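Local atomic coordinates of surface glycoprotein (Trypanosoma brucei, PDB entry 5KLH), a protein that sits on the surface of the insect-stage (procyclic) parasite as a transmembrane antigen with a bilobed ectodomain and may act as a sensor. Residues 90-101 against 144-155. Numbering follows the deposited sequence.
Sequences PLHATRERWFSC and EKCGYCKQEVYL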
loop_
_atom_site.group_PDB
_atom_site.type_symbol
_atom_site.label_atom_id
_atom_site.label_comp_id
_atom_site.label_asym_id
_atom_site.label_seq_id
_atom_site.Cartn_x
_atom_site.Cartn_y
_atom_site.Cartn_z
ATOM N N PRO A 90 4.510 12.023 1.737
ATOM C CA PRO A 90 5.465 12.744 0.892
ATOM C C PRO A 90 5.008 12.818 -0.561
ATOM O O PRO A 90 4.599 11.799 -1.111
ATOM C CB PRO A 90 6.755 11.920 1.022
ATOM C CG PRO A 90 6.312 10.579 1.452
ATOM C CD PRO A 90 5.085 10.788 2.296
ATOM N N LEU A 91 5.082 14.008 -1.156
ATOM C CA LEU A 91 4.760 14.183 -2.583
ATOM C C LEU A 91 5.689 13.384 -3.473
ATOM O O LEU A 91 5.298 12.911 -4.545
ATOM C CB LEU A 91 4.836 15.650 -2.962
ATOM C CG LEU A 91 3.769 16.517 -2.306
ATOM C CD1 LEU A 91 4.132 17.980 -2.462
ATOM C CD2 LEU A 91 2.418 16.226 -2.924
ATOM N N HIS A 92 6.926 13.240 -3.013
ATOM C CA HIS A 92 7.942 12.511 -3.748
ATOM C C HIS A 92 8.699 11.623 -2.793
ATOM O O HIS A 92 9.056 12.047 -1.699
ATOM C CB HIS A 92 8.906 13.474 -4.448
ATOM C CG HIS A 92 10.217 12.848 -4.803
ATOM N ND1 HIS A 92 11.398 13.184 -4.174
ATOM C CD2 HIS A 92 10.527 11.885 -5.704
ATOM C CE1 HIS A 92 12.382 12.457 -4.677
ATOM N NE2 HIS A 92 11.882 11.670 -5.613
ATOM N N ALA A 93 8.962 10.390 -3.196
ATOM C CA ALA A 93 9.795 9.519 -2.392
ATOM C C ALA A 93 10.896 8.917 -3.236
ATOM O O ALA A 93 10.734 8.690 -4.442
ATOM C CB ALA A 93 8.958 8.419 -1.732
ATOM N N THR A 94 12.025 8.682 -2.586
ATOM C CA THR A 94 13.126 7.964 -3.181
ATOM C C THR A 94 13.099 6.550 -2.638
ATOM O O THR A 94 13.492 6.307 -1.498
ATOM C CB THR A 94 14.456 8.631 -2.866
ATOM O OG1 THR A 94 14.433 9.975 -3.366
ATOM C CG2 THR A 94 15.599 7.868 -3.503
ATOM N N ARG A 95 12.609 5.625 -3.447
ATOM C CA ARG A 95 12.435 4.251 -3.000
ATOM C C ARG A 95 13.735 3.477 -3.175
ATOM O O ARG A 95 14.279 3.409 -4.276
ATOM C CB ARG A 95 11.287 3.597 -3.779
ATOM C CG ARG A 95 10.756 2.309 -3.189
ATOM C CD ARG A 95 9.843 1.593 -4.188
ATOM N NE ARG A 95 8.527 2.225 -4.327
ATOM C CZ ARG A 95 7.704 2.039 -5.360
ATOM N NH1 ARG A 95 8.053 1.255 -6.372
ATOM N NH2 ARG A 95 6.527 2.648 -5.391
ATOM N N GLU A 96 14.243 2.909 -2.086
ATOM C CA GLU A 96 15.474 2.134 -2.139
ATOM C C GLU A 96 15.161 0.658 -1.941
ATOM O O GLU A 96 14.607 0.277 -0.906
ATOM C CB GLU A 96 16.468 2.616 -1.072
ATOM C CG GLU A 96 16.807 4.101 -1.168
ATOM C CD GLU A 96 17.767 4.571 -0.081
ATOM O OE1 GLU A 96 18.181 3.747 0.766
ATOM O OE2 GLU A 96 18.111 5.773 -0.085
ATOM N N ARG A 97 15.491 -0.173 -2.927
ATOM C CA ARG A 97 15.363 -1.616 -2.738
ATOM C C ARG A 97 16.751 -2.220 -2.589
ATOM O O ARG A 97 17.561 -2.192 -3.525
ATOM C CB ARG A 97 14.582 -2.263 -3.888
ATOM C CG ARG A 97 13.097 -1.856 -3.914
ATOM C CD ARG A 97 12.475 -1.877 -2.499
ATOM N NE ARG A 97 11.193 -1.168 -2.424
ATOM C CZ ARG A 97 10.311 -1.300 -1.433
ATOM N NH1 ARG A 97 10.548 -2.124 -0.417
ATOM N NH2 ARG A 97 9.178 -0.608 -1.460
ATOM N N TRP A 98 17.023 -2.742 -1.392
ATOM C CA TRP A 98 18.351 -3.207 -1.020
ATOM C C TRP A 98 18.563 -4.686 -1.305
ATOM O O TRP A 98 17.651 -5.488 -1.143
ATOM C CB TRP A 98 18.599 -2.955 0.466
ATOM C CG TRP A 98 18.935 -1.546 0.801
ATOM C CD1 TRP A 98 18.072 -0.494 0.898
ATOM C CD2 TRP A 98 20.233 -1.035 1.105
ATOM N NE1 TRP A 98 18.758 0.650 1.231
ATOM C CE2 TRP A 98 20.087 0.344 1.368
ATOM C CE3 TRP A 98 21.508 -1.603 1.173
ATOM C CZ2 TRP A 98 21.169 1.157 1.703
ATOM C CZ3 TRP A 98 22.580 -0.794 1.501
ATOM C CH2 TRP A 98 22.405 0.571 1.759
ATOM N N PHE A 99 19.782 -5.029 -1.703
ATOM C CA PHE A 99 20.200 -6.423 -1.775
ATOM C C PHE A 99 20.963 -6.771 -0.508
ATOM O O PHE A 99 22.001 -6.173 -0.211
ATOM C CB PHE A 99 21.071 -6.682 -3.011
ATOM C CG PHE A 99 21.441 -8.132 -3.190
ATOM C CD1 PHE A 99 22.550 -8.663 -2.549
ATOM C CD2 PHE A 99 20.670 -8.954 -3.992
ATOM C CE1 PHE A 99 22.882 -10.001 -2.704
ATOM C CE2 PHE A 99 20.993 -10.286 -4.155
ATOM C CZ PHE A 99 22.112 -10.805 -3.506
ATOM N N SER A 100 20.426 -7.725 0.251
ATOM C CA SER A 100 21.078 -8.233 1.453
ATOM C C SER A 100 21.528 -9.655 1.166
ATOM O O SER A 100 20.742 -10.463 0.666
ATOM C CB SER A 100 20.128 -8.213 2.650
ATOM O OG SER A 100 19.553 -6.927 2.827
ATOM N N CYS A 101 22.788 -9.958 1.451
ATOM C CA CYS A 101 23.276 -11.305 1.181
ATOM C C CYS A 101 22.765 -12.236 2.266
ATOM O O CYS A 101 23.103 -12.076 3.440
ATOM C CB CYS A 101 24.803 -11.340 1.111
ATOM S SG CYS A 101 25.476 -12.988 0.792
ATOM N N GLU A 144 25.833 -9.158 4.634
ATOM C CA GLU A 144 26.101 -7.782 4.217
ATOM C C GLU A 144 24.959 -7.162 3.419
ATOM O O GLU A 144 24.253 -7.844 2.677
ATOM C CB GLU A 144 27.391 -7.704 3.383
ATOM C CG GLU A 144 28.650 -8.046 4.139
ATOM C CD GLU A 144 29.886 -7.480 3.475
ATOM O OE1 GLU A 144 30.371 -8.081 2.500
ATOM O OE2 GLU A 144 30.370 -6.423 3.927
ATOM N N LYS A 145 24.787 -5.854 3.586
ATOM C CA LYS A 145 23.942 -5.073 2.691
ATOM C C LYS A 145 24.823 -4.634 1.538
ATOM O O LYS A 145 25.681 -3.766 1.713
ATOM C CB LYS A 145 23.342 -3.857 3.402
ATOM C CG LYS A 145 22.663 -4.185 4.723
ATOM C CD LYS A 145 21.469 -5.085 4.494
ATOM C CE LYS A 145 20.812 -5.521 5.803
ATOM N NZ LYS A 145 19.650 -6.440 5.550
ATOM N N CYS A 146 24.627 -5.235 0.371
ATOM C CA CYS A 146 25.608 -5.097 -0.704
ATOM C C CYS A 146 25.388 -3.885 -1.588
ATOM O O CYS A 146 26.337 -3.348 -2.163
ATOM C CB CYS A 146 25.614 -6.368 -1.550
ATOM S SG CYS A 146 25.870 -7.820 -0.519
ATOM N N GLY A 147 24.143 -3.448 -1.696
ATOM C CA GLY A 147 23.836 -2.283 -2.502
ATOM C C GLY A 147 22.345 -2.083 -2.607
ATOM O O GLY A 147 21.578 -2.845 -2.015
ATOM N N TYR A 148 21.922 -1.056 -3.338
ATOM C CA TYR A 148 20.496 -0.817 -3.478
ATOM C C TYR A 148 20.134 -0.158 -4.785
ATOM O O TYR A 148 20.884 0.662 -5.325
ATOM C CB TYR A 148 19.959 0.022 -2.307
ATOM C CG TYR A 148 20.438 1.460 -2.221
ATOM C CD1 TYR A 148 19.733 2.491 -2.837
ATOM C CD2 TYR A 148 21.556 1.791 -1.472
ATOM C CE1 TYR A 148 20.154 3.811 -2.728
ATOM C CE2 TYR A 148 21.979 3.109 -1.353
ATOM C CZ TYR A 148 21.275 4.110 -1.987
ATOM O OH TYR A 148 21.694 5.420 -1.882
ATOM N N CYS A 149 18.976 -0.551 -5.294
ATOM C CA CYS A 149 18.412 0.045 -6.484
ATOM C C CYS A 149 17.520 1.206 -6.089
ATOM O O CYS A 149 16.712 1.094 -5.156
ATOM C CB CYS A 149 17.617 -0.977 -7.284
ATOM S SG CYS A 149 17.061 -0.328 -8.858
ATOM N N LYS A 150 17.656 2.316 -6.807
ATOM C CA LYS A 150 16.942 3.529 -6.447
ATOM C C LYS A 150 15.958 3.944 -7.531
ATOM O O LYS A 150 16.316 4.021 -8.705
ATOM C CB LYS A 150 17.943 4.648 -6.170
ATOM C CG LYS A 150 17.327 5.994 -5.896
ATOM C CD LYS A 150 18.412 7.048 -5.713
ATOM C CE LYS A 150 19.457 6.945 -6.814
ATOM N NZ LYS A 150 20.738 6.359 -6.298
ATOM N N GLN A 151 14.712 4.195 -7.130
ATOM C CA GLN A 151 13.699 4.683 -8.054
ATOM C C GLN A 151 13.028 5.919 -7.479
ATOM O O GLN A 151 12.761 5.982 -6.280
ATOM C CB GLN A 151 12.654 3.600 -8.351
ATOM C CG GLN A 151 13.198 2.371 -9.078
ATOM C CD GLN A 151 13.395 2.584 -10.572
ATOM O OE1 GLN A 151 13.273 3.698 -11.085
ATOM N NE2 GLN A 151 13.701 1.498 -11.283
ATOM N N GLU A 152 12.774 6.909 -8.331
ATOM C CA GLU A 152 12.055 8.111 -7.906
ATOM C C GLU A 152 10.576 7.992 -8.226
ATOM O O GLU A 152 10.204 7.711 -9.371
ATOM C CB GLU A 152 12.638 9.366 -8.580
ATOM C CG GLU A 152 14.154 9.499 -8.461
ATOM C CD GLU A 152 14.648 9.692 -7.034
ATOM O OE1 GLU A 152 13.848 10.018 -6.127
ATOM O OE2 GLU A 152 15.865 9.518 -6.819
ATOM N N VAL A 153 9.738 8.185 -7.210
ATOM C CA VAL A 153 8.291 8.076 -7.371
ATOM C C VAL A 153 7.547 9.276 -6.796
ATOM O O VAL A 153 8.046 9.964 -5.888
ATOM C CB VAL A 153 7.756 6.804 -6.707
ATOM C CG1 VAL A 153 8.462 5.600 -7.300
ATOM C CG2 VAL A 153 8.002 6.842 -5.201
ATOM N N TYR A 154 6.350 9.518 -7.322
ATOM C CA TYR A 154 5.551 10.662 -6.900
ATOM C C TYR A 154 4.135 10.235 -6.561
ATOM O O TYR A 154 3.481 9.536 -7.349
ATOM C CB TYR A 154 5.535 11.736 -7.976
ATOM C CG TYR A 154 6.911 12.244 -8.318
ATOM C CD1 TYR A 154 7.706 11.584 -9.235
ATOM C CD2 TYR A 154 7.428 13.378 -7.694
ATOM C CE1 TYR A 154 8.969 12.046 -9.550
ATOM C CE2 TYR A 154 8.700 13.843 -8.005
ATOM C CZ TYR A 154 9.461 13.170 -8.918
ATOM O OH TYR A 154 10.725 13.639 -9.218
ATOM N N LEU A 155 3.659 10.668 -5.404
ATOM C CA LEU A 155 2.324 10.318 -4.940
ATOM C C LEU A 155 1.227 10.738 -5.915
ATOM O O LEU A 155 1.172 11.899 -6.339
ATOM C CB LEU A 155 2.060 10.972 -3.588
ATOM C CG LEU A 155 0.738 10.604 -2.926
ATOM C CD1 LEU A 155 0.720 9.127 -2.551
ATOM C CD2 LEU A 155 0.575 11.472 -1.696
HETATM O O HOH W 1 3.050 13.884 -5.802
HETATM O O HOH W 2 16.998 11.022 -4.813
HETATM O O HOH W 3 19.027 7.192 -2.180
#
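Glu152 meets His92 and Thr94 across an antiparallel pair of strands, 92-100 and 145-155, joined by strand 132-135 near Tyr148. Their backbones are laced from Leu155 N and Leu91 O (2.9 Å) through to Cys101 N and Glu144 O (2.8 Å).

Side-chain hydrogen bonds gather on the face carrying these three residues. His92 NE2 donates to Glu152 OE1 at 2.6 Å from its anti side, 26° out of the carboxylate plane, with the oxygen close to the imidazole plane; Thr94 OG1 donates to the syn lone pair of that oxygen at 2.8 Å. A water joins Thr94 OG1 to Glu152 OE2. Farther along, Lys145 NZ donates to Ser100 OG at 2.8 Å.

Aromatic packing fills the same face. Tyr148 CB sits 3.5 Å over the centroid of the five-membered ring of Trp98, and CG of Tyr148, wedged between its backbone N and carbonyl carbon (chi1 67°), lays the ring alongside the indole. The Glu96 carboxylate stacks on the tyrosine ring, planes 19° apart, while Glu96 OE1 accepts Trp98 NE1 at 3.2 Å.

On the other face, the Cys149-Cys126 disulfide ties the pair to helix 116-128. Strands 85-100 and 145-164 run from the main sheet to this disulfide-rich part, probably connecting the two lobes. The doubly gripped Glu152 carboxylate is probably stabilised as an anion, which would favour a protonated His92.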